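Vibralactone Cyclase (Boreostereum vibrans, PDB 6KD0) catalyses a cyclization that forms the fused bicyclic beta-lactone of vibralactone, and belongs to the alpha/beta hydrolase fold family. Local coordinates at residues L98-C103 with A174-G179; I108-M113 with S131-L136; I225-E230 with L283-L288; P235-K240 with G279-R284. All blocks are in the same frame, centred on the assembly; numbering follows the deposited sequence.

Contact 1: L98-C103 with A174-G179; sequences LYWVHC and AGQSAG
Trp100 and Ala174 pair in parallel across two neighbouring strands, and the methyl of Ala174 packs obliquely against the six-membered part of the indole, with CB 3.7 Å from Trp100 CE3. Trp100 CG stands anti to the backbone N (chi1 172°), which carries the indole toward Ala174 and Gln176. Leu98 CD1 touches the same methyl at 4.0 Å. Further along the ring, Trp100 CZ2 lies 3.9 Å from Gln176 CB, and the Gln176 amide stands perpendicular to the indole (90°) with NE2 at the ring edge. An alanine in place of Trp100 would probably open a gap beside Ala174 CB and Gln176 CB and strip NE2 of the ring edge next to it. Three backbone bonds zip the strands: Ala174 N to Tyr99 O, Val101 N to Ala174 O (2.8 Å) and Gln176 N to Val101 O. Strand 171-176 ends in the sharp turn of a probable nucleophile elbow, where Ser177 adopts a positive phi of 57° and its OG bonds His311. A CB on Gly175 would run into Gly179 O, and one on Gly179 into the carbonyls of Val101 and His102. Cys103 lies against the extended Gln176 side chain, and a water accepts from Cys103 N and donates to Gln176 OE1 (2.8 Å). Gln176 NE2 bonds Gln207 OE1. In the outer shell, Met334 of helix 321-338 covers Leu98, Trp100 and Ala174.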
loop_
_atom_site.group_PDB
_atom_site.type_symbol
_atom_site.label_atom_id
_atom_site.label_comp_id
_atom_site.label_asym_id
_atom_site.label_seq_id
_atom_site.Cartn_x
_atom_site.Cartn_y
_atom_site.Cartn_z
ATOM N N LEU A 98 7.099 3.894 -10.951
ATOM C CA LEU A 98 6.405 3.679 -9.686
ATOM C C LEU A 98 5.384 2.559 -9.858
ATOM O O LEU A 98 4.499 2.656 -10.712
ATOM C CB LEU A 98 5.695 4.954 -9.227
ATOM C CG LEU A 98 4.780 4.794 -8.007
ATOM C CD1 LEU A 98 5.586 4.554 -6.730
ATOM C CD2 LEU A 98 3.867 6.009 -7.857
ATOM N N TYR A 99 5.485 1.513 -9.044
ATOM C CA TYR A 99 4.573 0.369 -9.124
ATOM C C TYR A 99 3.715 0.381 -7.863
ATOM O O TYR A 99 4.240 0.206 -6.762
ATOM C CB TYR A 99 5.362 -0.930 -9.256
ATOM C CG TYR A 99 4.523 -2.165 -9.440
ATOM C CD1 TYR A 99 4.081 -2.522 -10.711
ATOM C CD2 TYR A 99 4.222 -2.999 -8.368
ATOM C CE1 TYR A 99 3.328 -3.650 -10.922
ATOM C CE2 TYR A 99 3.452 -4.146 -8.566
ATOM C CZ TYR A 99 3.023 -4.462 -9.858
ATOM O OH TYR A 99 2.284 -5.594 -10.101
ATOM N N TRP A 100 2.409 0.589 -8.027
ATOM C CA TRP A 100 1.498 0.879 -6.924
ATOM C C TRP A 100 0.542 -0.287 -6.708
ATOM O O TRP A 100 -0.065 -0.786 -7.669
ATOM C CB TRP A 100 0.718 2.175 -7.201
ATOM C CG TRP A 100 -0.353 2.391 -6.200
ATOM C CD1 TRP A 100 -1.637 1.902 -6.251
ATOM C CD2 TRP A 100 -0.232 3.076 -4.947
ATOM N NE1 TRP A 100 -2.322 2.272 -5.118
ATOM C CE2 TRP A 100 -1.487 2.998 -4.307
ATOM C CE3 TRP A 100 0.806 3.775 -4.317
ATOM C CZ2 TRP A 100 -1.730 3.584 -3.062
ATOM C CZ3 TRP A 100 0.561 4.351 -3.073
ATOM C CH2 TRP A 100 -0.698 4.246 -2.463
ATOM N N VAL A 101 0.400 -0.718 -5.449
ATOM C CA VAL A 101 -0.460 -1.846 -5.085
ATOM C C VAL A 101 -1.586 -1.347 -4.184
ATOM O O VAL A 101 -1.359 -0.971 -3.017
ATOM C CB VAL A 101 0.323 -2.965 -4.395
ATOM C CG1 VAL A 101 -0.526 -4.251 -4.366
ATOM C CG2 VAL A 101 1.641 -3.180 -5.105
ATOM N N HIS A 102 -2.819 -1.448 -4.691
ATOM C CA HIS A 102 -3.988 -0.885 -4.024
ATOM C C HIS A 102 -4.396 -1.689 -2.784
ATOM O O HIS A 102 -3.999 -2.844 -2.581
ATOM C CB HIS A 102 -5.165 -0.803 -5.016
ATOM C CG HIS A 102 -5.779 -2.132 -5.328
ATOM N ND1 HIS A 102 -6.599 -2.799 -4.443
ATOM C CD2 HIS A 102 -5.702 -2.913 -6.432
ATOM C CE1 HIS A 102 -6.979 -3.949 -4.977
ATOM N NE2 HIS A 102 -6.451 -4.039 -6.186
ATOM N N CYS A 103 -5.255 -1.070 -1.980
ATOM C CA CYS A 103 -5.716 -1.610 -0.711
ATOM C C CYS A 103 -6.938 -2.505 -0.898
ATOM O O CYS A 103 -7.425 -2.739 -2.017
ATOM C CB CYS A 103 -6.066 -0.480 0.248
ATOM S SG CYS A 103 -7.702 0.253 -0.116
ATOM N N ALA A 174 5.217 0.670 -4.072
ATOM C CA ALA A 174 4.447 1.342 -3.045
ATOM C C ALA A 174 3.133 0.600 -2.907
ATOM O O ALA A 174 2.613 0.083 -3.892
ATOM C CB ALA A 174 4.217 2.821 -3.401
ATOM N N GLY A 175 2.615 0.513 -1.690
ATOM C CA GLY A 175 1.347 -0.166 -1.494
ATOM C C GLY A 175 0.627 0.333 -0.262
ATOM O O GLY A 175 1.245 0.793 0.707
ATOM N N GLN A 176 -0.694 0.211 -0.302
ATOM C CA GLN A 176 -1.582 0.693 0.751
ATOM C C GLN A 176 -2.290 -0.484 1.415
ATOM O O GLN A 176 -2.948 -1.272 0.733
ATOM C CB GLN A 176 -2.602 1.663 0.159
ATOM C CG GLN A 176 -3.556 2.260 1.148
ATOM C CD GLN A 176 -4.504 3.211 0.458
ATOM O OE1 GLN A 176 -5.655 2.870 0.201
ATOM N NE2 GLN A 176 -4.009 4.393 0.110
ATOM N N SER A 177 -2.147 -0.598 2.737
ATOM C CA SER A 177 -2.867 -1.580 3.571
ATOM C C SER A 177 -2.575 -2.978 3.037
ATOM O O SER A 177 -1.393 -3.351 2.978
ATOM C CB SER A 177 -4.344 -1.197 3.659
ATOM O OG SER A 177 -5.007 -2.086 4.563
ATOM N N ALA A 178 -3.579 -3.776 2.644
ATOM C CA ALA A 178 -3.296 -5.120 2.142
ATOM C C ALA A 178 -2.372 -5.079 0.931
ATOM O O ALA A 178 -1.562 -6.002 0.724
ATOM C CB ALA A 178 -4.600 -5.843 1.806
ATOM N N GLY A 179 -2.466 -4.017 0.123
ATOM C CA GLY A 179 -1.558 -3.876 -1.006
ATOM C C GLY A 179 -0.131 -3.618 -0.570
ATOM O O GLY A 179 0.818 -4.098 -1.207
HETATM O O HOH W 1 -5.551 1.770 -2.338
#

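Contact 2: I108-M113 with S131-L136; sequences IGNYEM and SIDYRL
Asp133 reaches across to the backbone of Tyr111, and this is the tight part of the contact. Its OD1 accepts from Tyr111 N at 2.8 Å on the syn side of the carboxylate, and the same oxygen lies 3.3 Å from Asn110 CB. OD2 comes to the edge of the Tyr111 ring, 3.5 Å from CD1, with ring and carboxylate planes turned 31° apart; His79 also bonds this oxygen, so the carboxylate is held at both ends. With CG of Tyr111 set between its backbone N and carbonyl carbon, chi1 75° turns the ring so that its CD1 edge meets the Asp133 carboxylate. Asn110 braces the turn from within: OD1 accepts from Glu112 N, an Asx turn, and ND2 bonds Glu112 OE2. Toward Leu136 the contact is looser and partly bridged by water. The two methyls of Leu136 rest on the backbone of Ile108 and Gly109, CD2 lying 3.7 Å from Ile108 O. One water joins Ile108 O to Tyr134 OH, and a second joins Gly109 O to Tyr134 O (2.6 Å). At the other end, a water links Tyr111 O to Ser131 OG. The loop ahead of helix 115-125 is thereby fastened to the end of strand 128-132, with Tyr111 touching Arg81 of strand 76-85 and Ile108 and Met113 touching helix 35-54.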
loop_
_atom_site.group_PDB
_atom_site.type_symbol
_atom_site.label_atom_id
_atom_site.label_comp_id
_atom_site.label_asym_id
_atom_site.label_seq_id
_atom_site.Cartn_x
_atom_site.Cartn_y
_atom_site.Cartn_z
ATOM N N ILE A 108 -11.041 -6.741 -1.647
ATOM C CA ILE A 108 -11.746 -5.646 -2.296
ATOM C C ILE A 108 -10.764 -4.891 -3.181
ATOM O O ILE A 108 -9.589 -4.754 -2.826
ATOM C CB ILE A 108 -12.355 -4.697 -1.245
ATOM C CG1 ILE A 108 -13.249 -5.458 -0.263
ATOM C CG2 ILE A 108 -13.074 -3.511 -1.914
ATOM C CD1 ILE A 108 -13.560 -4.662 1.019
ATOM N N GLY A 109 -11.237 -4.419 -4.330
ATOM C CA GLY A 109 -10.638 -3.276 -4.988
ATOM C C GLY A 109 -10.014 -3.610 -6.326
ATOM O O GLY A 109 -9.931 -4.765 -6.748
ATOM N N ASN A 110 -9.561 -2.547 -6.983
ATOM C CA ASN A 110 -8.934 -2.579 -8.295
ATOM C C ASN A 110 -8.287 -1.207 -8.499
ATOM O O ASN A 110 -8.226 -0.400 -7.571
ATOM C CB ASN A 110 -9.950 -2.953 -9.392
ATOM C CG ASN A 110 -10.989 -1.862 -9.684
ATOM O OD1 ASN A 110 -11.025 -0.798 -9.058
ATOM N ND2 ASN A 110 -11.848 -2.139 -10.672
ATOM N N TYR A 111 -7.804 -0.941 -9.713
ATOM C CA TYR A 111 -7.118 0.329 -10.010
ATOM C C TYR A 111 -7.981 1.576 -9.738
ATOM O O TYR A 111 -7.433 2.679 -9.533
ATOM C CB TYR A 111 -6.666 0.321 -11.473
ATOM C CG TYR A 111 -7.858 0.543 -12.384
ATOM C CD1 TYR A 111 -8.735 -0.500 -12.667
ATOM C CD2 TYR A 111 -8.146 1.803 -12.910
ATOM C CE1 TYR A 111 -9.874 -0.299 -13.476
ATOM C CE2 TYR A 111 -9.264 2.012 -13.716
ATOM C CZ TYR A 111 -10.113 0.962 -13.994
ATOM O OH TYR A 111 -11.214 1.185 -14.786
ATOM N N GLU A 112 -9.315 1.439 -9.712
ATOM C CA GLU A 112 -10.162 2.622 -9.548
ATOM C C GLU A 112 -9.868 3.348 -8.245
ATOM O O GLU A 112 -9.871 4.590 -8.211
ATOM C CB GLU A 112 -11.634 2.237 -9.606
ATOM C CG GLU A 112 -12.091 1.831 -10.979
ATOM C CD GLU A 112 -13.505 1.307 -10.967
ATOM O OE1 GLU A 112 -14.409 2.101 -10.646
ATOM O OE2 GLU A 112 -13.702 0.106 -11.249
ATOM N N MET A 113 -9.511 2.587 -7.202
ATOM C CA MET A 113 -9.247 3.153 -5.883
ATOM C C MET A 113 -8.263 4.310 -5.939
ATOM O O MET A 113 -8.462 5.341 -5.284
ATOM C CB MET A 113 -8.705 2.072 -4.963
ATOM C CG MET A 113 -9.768 1.075 -4.537
ATOM S SD MET A 113 -8.966 -0.307 -3.719
ATOM C CE MET A 113 -10.221 -0.777 -2.531
ATOM N N SER A 131 -0.531 0.428 -11.898
ATOM C CA SER A 131 -1.513 -0.077 -10.942
ATOM C C SER A 131 -2.090 -1.376 -11.490
ATOM O O SER A 131 -2.382 -1.462 -12.685
ATOM C CB SER A 131 -2.624 0.945 -10.734
ATOM O OG SER A 131 -3.440 0.582 -9.628
ATOM N N ILE A 132 -2.268 -2.392 -10.645
ATOM C CA ILE A 132 -2.653 -3.707 -11.158
ATOM C C ILE A 132 -3.847 -4.281 -10.398
ATOM O O ILE A 132 -4.022 -4.062 -9.192
ATOM C CB ILE A 132 -1.465 -4.702 -11.162
ATOM C CG1 ILE A 132 -1.262 -5.383 -9.796
ATOM C CG2 ILE A 132 -0.210 -4.022 -11.703
ATOM C CD1 ILE A 132 -0.768 -4.444 -8.681
ATOM N N ASP A 133 -4.675 -5.030 -11.135
ATOM C CA ASP A 133 -5.884 -5.649 -10.596
ATOM C C ASP A 133 -5.580 -7.087 -10.168
ATOM O O ASP A 133 -5.996 -8.063 -10.800
ATOM C CB ASP A 133 -7.003 -5.607 -11.634
ATOM C CG ASP A 133 -7.497 -4.190 -11.906
ATOM O OD1 ASP A 133 -7.149 -3.278 -11.123
ATOM O OD2 ASP A 133 -8.231 -3.994 -12.901
ATOM N N TYR A 134 -4.820 -7.206 -9.074
ATOM C CA TYR A 134 -4.481 -8.523 -8.553
ATOM C C TYR A 134 -5.739 -9.247 -8.082
ATOM O O TYR A 134 -6.734 -8.630 -7.684
ATOM C CB TYR A 134 -3.446 -8.405 -7.423
ATOM C CG TYR A 134 -3.859 -7.605 -6.195
ATOM C CD1 TYR A 134 -4.622 -8.179 -5.176
ATOM C CD2 TYR A 134 -3.445 -6.278 -6.041
ATOM C CE1 TYR A 134 -4.990 -7.437 -4.037
ATOM C CE2 TYR A 134 -3.787 -5.532 -4.907
ATOM C CZ TYR A 134 -4.562 -6.121 -3.911
ATOM O OH TYR A 134 -4.906 -5.389 -2.806
ATOM N N ARG A 135 -5.704 -10.577 -8.129
ATOM C CA ARG A 135 -6.903 -11.343 -7.802
ATOM C C ARG A 135 -7.263 -11.209 -6.323
ATOM O O ARG A 135 -6.387 -11.136 -5.452
ATOM C CB ARG A 135 -6.715 -12.807 -8.202
ATOM C CG ARG A 135 -7.184 -13.066 -9.628
ATOM C CD ARG A 135 -6.850 -14.480 -10.081
ATOM N NE ARG A 135 -5.428 -14.630 -10.363
ATOM C CZ ARG A 135 -4.855 -15.750 -10.800
ATOM N NH1 ARG A 135 -5.584 -16.848 -11.012
ATOM N NH2 ARG A 135 -3.550 -15.778 -11.026
ATOM N N LEU A 136 -8.565 -11.162 -6.044
ATOM C CA LEU A 136 -9.093 -10.921 -4.707
ATOM C C LEU A 136 -9.455 -12.210 -3.990
ATOM O O LEU A 136 -9.834 -13.209 -4.610
ATOM C CB LEU A 136 -10.346 -10.043 -4.769
ATOM C CG LEU A 136 -10.118 -8.683 -5.443
ATOM C CD1 LEU A 136 -11.422 -7.900 -5.493
ATOM C CD2 LEU A 136 -9.037 -7.919 -4.706
HETATM O O HOH W 2 -7.403 -5.924 -1.574
HETATM O O HOH W 3 -7.497 -6.115 -7.788
HETATM O O HOH W 4 -4.885 3.076 -9.753
#

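Contact 3: I225-E230 with L283-L288; sequences IKSMEE and LRDEGL
Ser227 and Asp285 exchange hydrogen bonds between side chain and backbone. Ser227 OG accepts from Asp285 N at 2.9 Å and donates to Pro282 O. In return Asp285 OD2 accepts from Ser227 N (2.7 Å), which comes from above the carboxylate plane, and from Lys226 N (2.9 Å) on the anti side; CG anti to the carbonyl carbon (chi1 -75°) points the carboxylate at these amides. The second kind of interaction is ionic. Arg284 grips Asp285 side-on, NE going to OD1 at 2.9 Å and NH2 to OD2, so three donors converge on OD2. The far edge of the guanidinium meets Glu230: NH2 bonds OE2 at 3.1 Å, nearly in the guanidinium plane, and NH1 makes a weak bond to OE1, which also bonds Ser12 OG. Arg284 thus bridges two carboxylates, whose mutual repulsion it probably offsets. An alanine at Asp285 would probably leave the amides of Lys226 and Ser227 without their acceptor and the Arg284 guanidinium freer to turn. Van der Waals packing completes the contact. Ser227 CB lies over one face of the guanidinium, and Met228 CE makes an apolar contact with Leu283 CD2 and lies 3.4 Å from Glu286 OE2. Glu286 OE1 turns to the backbone of Thr211 and Cys212. Together Glu230, Arg284 and Asp285 form a salt-bridge network that ties the short helix 227-230 to the start of helix 284-296, the helix following strand 273-278 of the alpha/beta hydrolase sheet.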
loop_
_atom_site.group_PDB
_atom_site.type_symbol
_atom_site.label_atom_id
_atom_site.label_comp_id
_atom_site.label_asym_id
_atom_site.label_seq_id
_atom_site.Cartn_x
_atom_site.Cartn_y
_atom_site.Cartn_z
ATOM N N ILE A 225 2.825 -6.359 20.610
ATOM C CA ILE A 225 1.598 -6.139 19.847
ATOM C C ILE A 225 0.551 -5.734 20.880
ATOM O O ILE A 225 -0.124 -6.572 21.483
ATOM C CB ILE A 225 1.182 -7.364 19.027
ATOM C CG1 ILE A 225 2.123 -7.689 17.844
ATOM C CG2 ILE A 225 -0.183 -7.120 18.398
ATOM C CD1 ILE A 225 3.575 -7.307 17.930
ATOM N N LYS A 226 0.442 -4.427 21.113
ATOM C CA LYS A 226 -0.603 -3.911 21.987
ATOM C C LYS A 226 -1.818 -3.412 21.220
ATOM O O LYS A 226 -2.935 -3.503 21.735
ATOM C CB LYS A 226 -0.055 -2.781 22.868
ATOM C CG LYS A 226 0.347 -3.234 24.269
ATOM C CD LYS A 226 1.794 -3.676 24.320
ATOM C CE LYS A 226 2.169 -4.159 25.715
ATOM N NZ LYS A 226 1.764 -5.574 25.951
ATOM N N SER A 227 -1.619 -2.914 19.991
ATOM C CA SER A 227 -2.690 -2.247 19.252
ATOM C C SER A 227 -3.858 -3.176 18.947
ATOM O O SER A 227 -4.993 -2.710 18.846
ATOM C CB SER A 227 -2.143 -1.654 17.956
ATOM O OG SER A 227 -1.576 -2.676 17.147
ATOM N N MET A 228 -3.618 -4.482 18.796
ATOM C CA MET A 228 -4.708 -5.365 18.378
ATOM C C MET A 228 -5.826 -5.429 19.414
ATOM O O MET A 228 -7.006 -5.546 19.046
ATOM C CB MET A 228 -4.183 -6.770 18.072
ATOM C CG MET A 228 -5.166 -7.643 17.282
ATOM S SD MET A 228 -5.310 -7.180 15.534
ATOM C CE MET A 228 -3.661 -7.558 14.975
ATOM N N GLU A 229 -5.489 -5.348 20.703
ATOM C CA GLU A 229 -6.488 -5.295 21.767
ATOM C C GLU A 229 -6.867 -3.859 22.124
ATOM O O GLU A 229 -8.055 -3.544 22.283
ATOM C CB GLU A 229 -5.963 -6.011 23.015
ATOM C CG GLU A 229 -5.774 -7.499 22.846
ATOM C CD GLU A 229 -7.050 -8.207 22.452
ATOM O OE1 GLU A 229 -8.126 -7.845 22.985
ATOM O OE2 GLU A 229 -6.975 -9.129 21.616
ATOM N N GLU A 230 -5.864 -2.985 22.249
ATOM C CA GLU A 230 -6.117 -1.594 22.624
ATOM C C GLU A 230 -6.990 -0.895 21.587
ATOM O O GLU A 230 -7.864 -0.095 21.941
ATOM C CB GLU A 230 -4.789 -0.853 22.825
ATOM C CG GLU A 230 -4.828 0.674 22.564
ATOM C CD GLU A 230 -3.467 1.257 22.140
ATOM O OE1 GLU A 230 -3.416 2.440 21.706
ATOM O OE2 GLU A 230 -2.449 0.530 22.241
ATOM N N LEU A 283 -3.839 -2.818 13.483
ATOM C CA LEU A 283 -2.655 -3.260 12.742
ATOM C C LEU A 283 -1.426 -2.394 12.997
ATOM O O LEU A 283 -0.387 -2.615 12.361
ATOM C CB LEU A 283 -2.952 -3.253 11.233
ATOM C CG LEU A 283 -3.993 -4.225 10.698
ATOM C CD1 LEU A 283 -4.066 -4.159 9.151
ATOM C CD2 LEU A 283 -3.718 -5.644 11.163
ATOM N N ARG A 284 -1.516 -1.401 13.889
ATOM C CA ARG A 284 -0.410 -0.464 14.050
ATOM C C ARG A 284 0.867 -1.172 14.487
ATOM O O ARG A 284 1.935 -0.974 13.895
ATOM C CB ARG A 284 -0.784 0.628 15.056
ATOM C CG ARG A 284 0.336 1.633 15.324
ATOM C CD ARG A 284 0.041 2.453 16.597
ATOM N NE ARG A 284 0.182 1.650 17.814
ATOM C CZ ARG A 284 -0.634 1.701 18.865
ATOM N NH1 ARG A 284 -1.689 2.509 18.865
ATOM N NH2 ARG A 284 -0.392 0.939 19.924
ATOM N N ASP A 285 0.777 -2.000 15.525
ATOM C CA ASP A 285 2.001 -2.482 16.158
ATOM C C ASP A 285 2.717 -3.551 15.330
ATOM O O ASP A 285 3.952 -3.596 15.345
ATOM C CB ASP A 285 1.698 -2.958 17.578
ATOM C CG ASP A 285 1.487 -1.791 18.548
ATOM O OD1 ASP A 285 1.901 -0.651 18.228
ATOM O OD2 ASP A 285 0.884 -1.999 19.610
ATOM N N GLU A 286 2.004 -4.392 14.573
ATOM C CA GLU A 286 2.740 -5.319 13.713
ATOM C C GLU A 286 3.462 -4.577 12.595
ATOM O O GLU A 286 4.530 -5.017 12.147
ATOM C CB GLU A 286 1.818 -6.405 13.156
ATOM C CG GLU A 286 0.732 -5.927 12.206
ATOM C CD GLU A 286 -0.273 -7.034 11.930
ATOM O OE1 GLU A 286 -0.264 -7.606 10.812
ATOM O OE2 GLU A 286 -1.049 -7.355 12.852
ATOM N N GLY A 287 2.926 -3.433 12.164
ATOM C CA GLY A 287 3.650 -2.605 11.215
ATOM C C GLY A 287 4.872 -1.948 11.834
ATOM O O GLY A 287 5.946 -1.899 11.223
ATOM N N LEU A 288 4.725 -1.419 13.048
ATOM C CA LEU A 288 5.883 -0.843 13.735
ATOM C C LEU A 288 6.956 -1.899 13.985
ATOM O O LEU A 288 8.156 -1.628 13.855
ATOM C CB LEU A 288 5.437 -0.201 15.045
ATOM C CG LEU A 288 4.498 1.005 14.922
ATOM C CD1 LEU A 288 4.172 1.555 16.301
ATOM C CD2 LEU A 288 5.126 2.057 14.044
#

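Contact 4: P235-K240 with G279-R284; sequences PLLSKK and GWDPLR
The loop that follows strand 273-278 carries Asp281, the probable acid of a Ser-His-Asp triad, and the 235-240 segment packs along it through Pro235 and Leu237. Pro235 CD sits over the face of the Trp280 indole in a CH-pi contact, 3.5 Å from the centroid of the six-membered ring and 17° off its normal; CG spreads toward the CH2 and CZ3 rim. Trp280 CG, anti to the backbone N (chi1 -166°), carries the indole out to Pro235. A water bridges the two backbones, donating to Pro235 O and to Trp280 O. Further on, Leu237 packs by its branch carbon against the Pro282 ring, CG to CG 3.9 Å, while its carbonyl O lies 3.2 Å from Pro282 CD. Leu237 CD2 touches Leu283 CD1 at 3.8 Å, the two side chains crossing at about a right angle, and also nears Asp281 OD1 (3.6 Å). That oxygen accepts from Leu283 N at 3.0 Å, a capping bond in the type I turn from Asp281 to Arg284. Val242 of helix 239-249 covers Leu237, Pro282 and Leu283. Asp281 OD2 bonds His311 ND1, consistent with the acid-histidine pair of an alpha/beta hydrolase charge relay.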
loop_
_atom_site.group_PDB
_atom_site.type_symbol
_atom_site.label_atom_id
_atom_site.label_comp_id
_atom_site.label_asym_id
_atom_site.label_seq_id
_atom_site.Cartn_x
_atom_site.Cartn_y
_atom_site.Cartn_z
ATOM N N PRO A 235 -12.329 2.957 14.825
ATOM C CA PRO A 235 -13.052 3.285 13.596
ATOM C C PRO A 235 -12.390 2.650 12.380
ATOM O O PRO A 235 -11.161 2.554 12.291
ATOM C CB PRO A 235 -12.968 4.815 13.539
ATOM C CG PRO A 235 -12.758 5.239 14.952
ATOM C CD PRO A 235 -11.907 4.167 15.553
ATOM N N LEU A 236 -13.232 2.199 11.445
ATOM C CA LEU A 236 -12.871 1.775 10.093
ATOM C C LEU A 236 -12.137 0.435 10.046
ATOM O O LEU A 236 -12.056 -0.164 8.981
ATOM C CB LEU A 236 -12.023 2.844 9.366
ATOM C CG LEU A 236 -12.591 4.262 9.245
ATOM C CD1 LEU A 236 -11.633 5.127 8.453
ATOM C CD2 LEU A 236 -13.977 4.261 8.591
ATOM N N LEU A 237 -11.590 -0.050 11.164
ATOM C CA LEU A 237 -10.983 -1.379 11.174
ATOM C C LEU A 237 -10.931 -1.929 12.592
ATOM O O LEU A 237 -10.176 -1.429 13.431
ATOM C CB LEU A 237 -9.572 -1.358 10.574
ATOM C CG LEU A 237 -8.896 -2.736 10.536
ATOM C CD1 LEU A 237 -9.657 -3.701 9.608
ATOM C CD2 LEU A 237 -7.418 -2.616 10.104
ATOM N N SER A 238 -11.724 -2.956 12.863
ATOM C CA SER A 238 -11.747 -3.614 14.157
ATOM C C SER A 238 -10.866 -4.857 14.105
ATOM O O SER A 238 -10.514 -5.341 13.026
ATOM C CB SER A 238 -13.183 -3.973 14.534
ATOM O OG SER A 238 -13.706 -4.941 13.635
ATOM N N LYS A 239 -10.466 -5.333 15.290
ATOM C CA LYS A 239 -9.804 -6.632 15.409
ATOM C C LYS A 239 -10.626 -7.740 14.764
ATOM O O LYS A 239 -10.098 -8.611 14.058
ATOM C CB LYS A 239 -9.558 -6.945 16.889
ATOM C CG LYS A 239 -9.133 -8.380 17.163
ATOM C CD LYS A 239 -8.767 -8.557 18.639
ATOM C CE LYS A 239 -8.035 -9.865 18.873
ATOM N NZ LYS A 239 -8.961 -10.982 19.189
ATOM N N LYS A 240 -11.928 -7.741 15.026
ATOM C CA LYS A 240 -12.803 -8.721 14.400
ATOM C C LYS A 240 -12.653 -8.712 12.879
ATOM O O LYS A 240 -12.605 -9.775 12.248
ATOM C CB LYS A 240 -14.249 -8.432 14.811
ATOM C CG LYS A 240 -15.279 -9.388 14.241
ATOM C CD LYS A 240 -16.670 -9.035 14.754
ATOM C CE LYS A 240 -17.708 -10.010 14.214
ATOM N NZ LYS A 240 -19.078 -9.740 14.738
ATOM N N GLY A 279 -2.303 5.911 14.000
ATOM C CA GLY A 279 -2.182 5.587 15.412
ATOM C C GLY A 279 -3.330 4.754 15.949
ATOM O O GLY A 279 -3.134 3.914 16.827
ATOM N N TRP A 280 -4.542 4.985 15.457
ATOM C CA TRP A 280 -5.741 4.381 16.037
ATOM C C TRP A 280 -6.180 3.196 15.183
ATOM O O TRP A 280 -7.179 3.248 14.471
ATOM C CB TRP A 280 -6.844 5.428 16.138
ATOM C CG TRP A 280 -8.017 5.064 17.004
ATOM C CD1 TRP A 280 -8.222 3.899 17.698
ATOM C CD2 TRP A 280 -9.164 5.887 17.257
ATOM N NE1 TRP A 280 -9.424 3.955 18.373
ATOM C CE2 TRP A 280 -10.020 5.165 18.114
ATOM C CE3 TRP A 280 -9.555 7.161 16.831
ATOM C CZ2 TRP A 280 -11.239 5.685 18.564
ATOM C CZ3 TRP A 280 -10.769 7.673 17.280
ATOM C CH2 TRP A 280 -11.589 6.935 18.135
ATOM N N ASP A 281 -5.420 2.101 15.284
ATOM C CA ASP A 281 -5.446 1.060 14.263
ATOM C C ASP A 281 -4.956 -0.235 14.899
ATOM O O ASP A 281 -3.849 -0.261 15.452
ATOM C CB ASP A 281 -4.562 1.501 13.081
ATOM C CG ASP A 281 -4.565 0.531 11.902
ATOM O OD1 ASP A 281 -5.116 -0.593 11.992
ATOM O OD2 ASP A 281 -3.994 0.917 10.862
ATOM N N PRO A 282 -5.759 -1.308 14.881
ATOM C CA PRO A 282 -5.287 -2.589 15.447
ATOM C C PRO A 282 -4.045 -3.133 14.761
ATOM O O PRO A 282 -3.257 -3.846 15.400
ATOM C CB PRO A 282 -6.491 -3.525 15.250
ATOM C CG PRO A 282 -7.253 -2.916 14.104
ATOM C CD PRO A 282 -7.113 -1.429 14.307
ATOM N N LEU A 283 -3.839 -2.818 13.483
ATOM C CA LEU A 283 -2.655 -3.260 12.742
ATOM C C LEU A 283 -1.426 -2.394 12.997
ATOM O O LEU A 283 -0.387 -2.615 12.361
ATOM C CB LEU A 283 -2.952 -3.253 11.233
ATOM C CG LEU A 283 -3.993 -4.225 10.698
ATOM C CD1 LEU A 283 -4.066 -4.159 9.151
ATOM C CD2 LEU A 283 -3.718 -5.644 11.163
ATOM N N ARG A 284 -1.516 -1.401 13.889
ATOM C CA ARG A 284 -0.410 -0.464 14.050
ATOM C C ARG A 284 0.867 -1.172 14.487
ATOM O O ARG A 284 1.935 -0.974 13.895
ATOM C CB ARG A 284 -0.784 0.628 15.056
ATOM C CG ARG A 284 0.336 1.633 15.324
ATOM C CD ARG A 284 0.041 2.453 16.597
ATOM N NE ARG A 284 0.182 1.650 17.814
ATOM C CZ ARG A 284 -0.634 1.701 18.865
ATOM N NH1 ARG A 284 -1.689 2.509 18.865
ATOM N NH2 ARG A 284 -0.392 0.939 19.924
HETATM O O HOH W 5 -8.521 1.805 12.361
#

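How the contacts relate
Contacts 1 and 4 carry two members of the probable catalytic triad, Ser177 and Asp281, and His311 joins them by bonding both; the contact centres lie about 18 Å apart, with nearest atoms about 5 Å apart. Contact 2 is nested in the loop closed by contact 1 and lies about 9 Å from it between centres. The two meet where His102 O lies 2.7 Å from Tyr134 OH, a probable hydrogen bond, and where strands 97-101 and 128-132 run side by side. Contacts 3 and 4 share Leu283 and Arg284, their centres about 8 Å apart. Contacts 2 and 3 fall on opposite sides of the chain's centre, about 26 Å apart between centres.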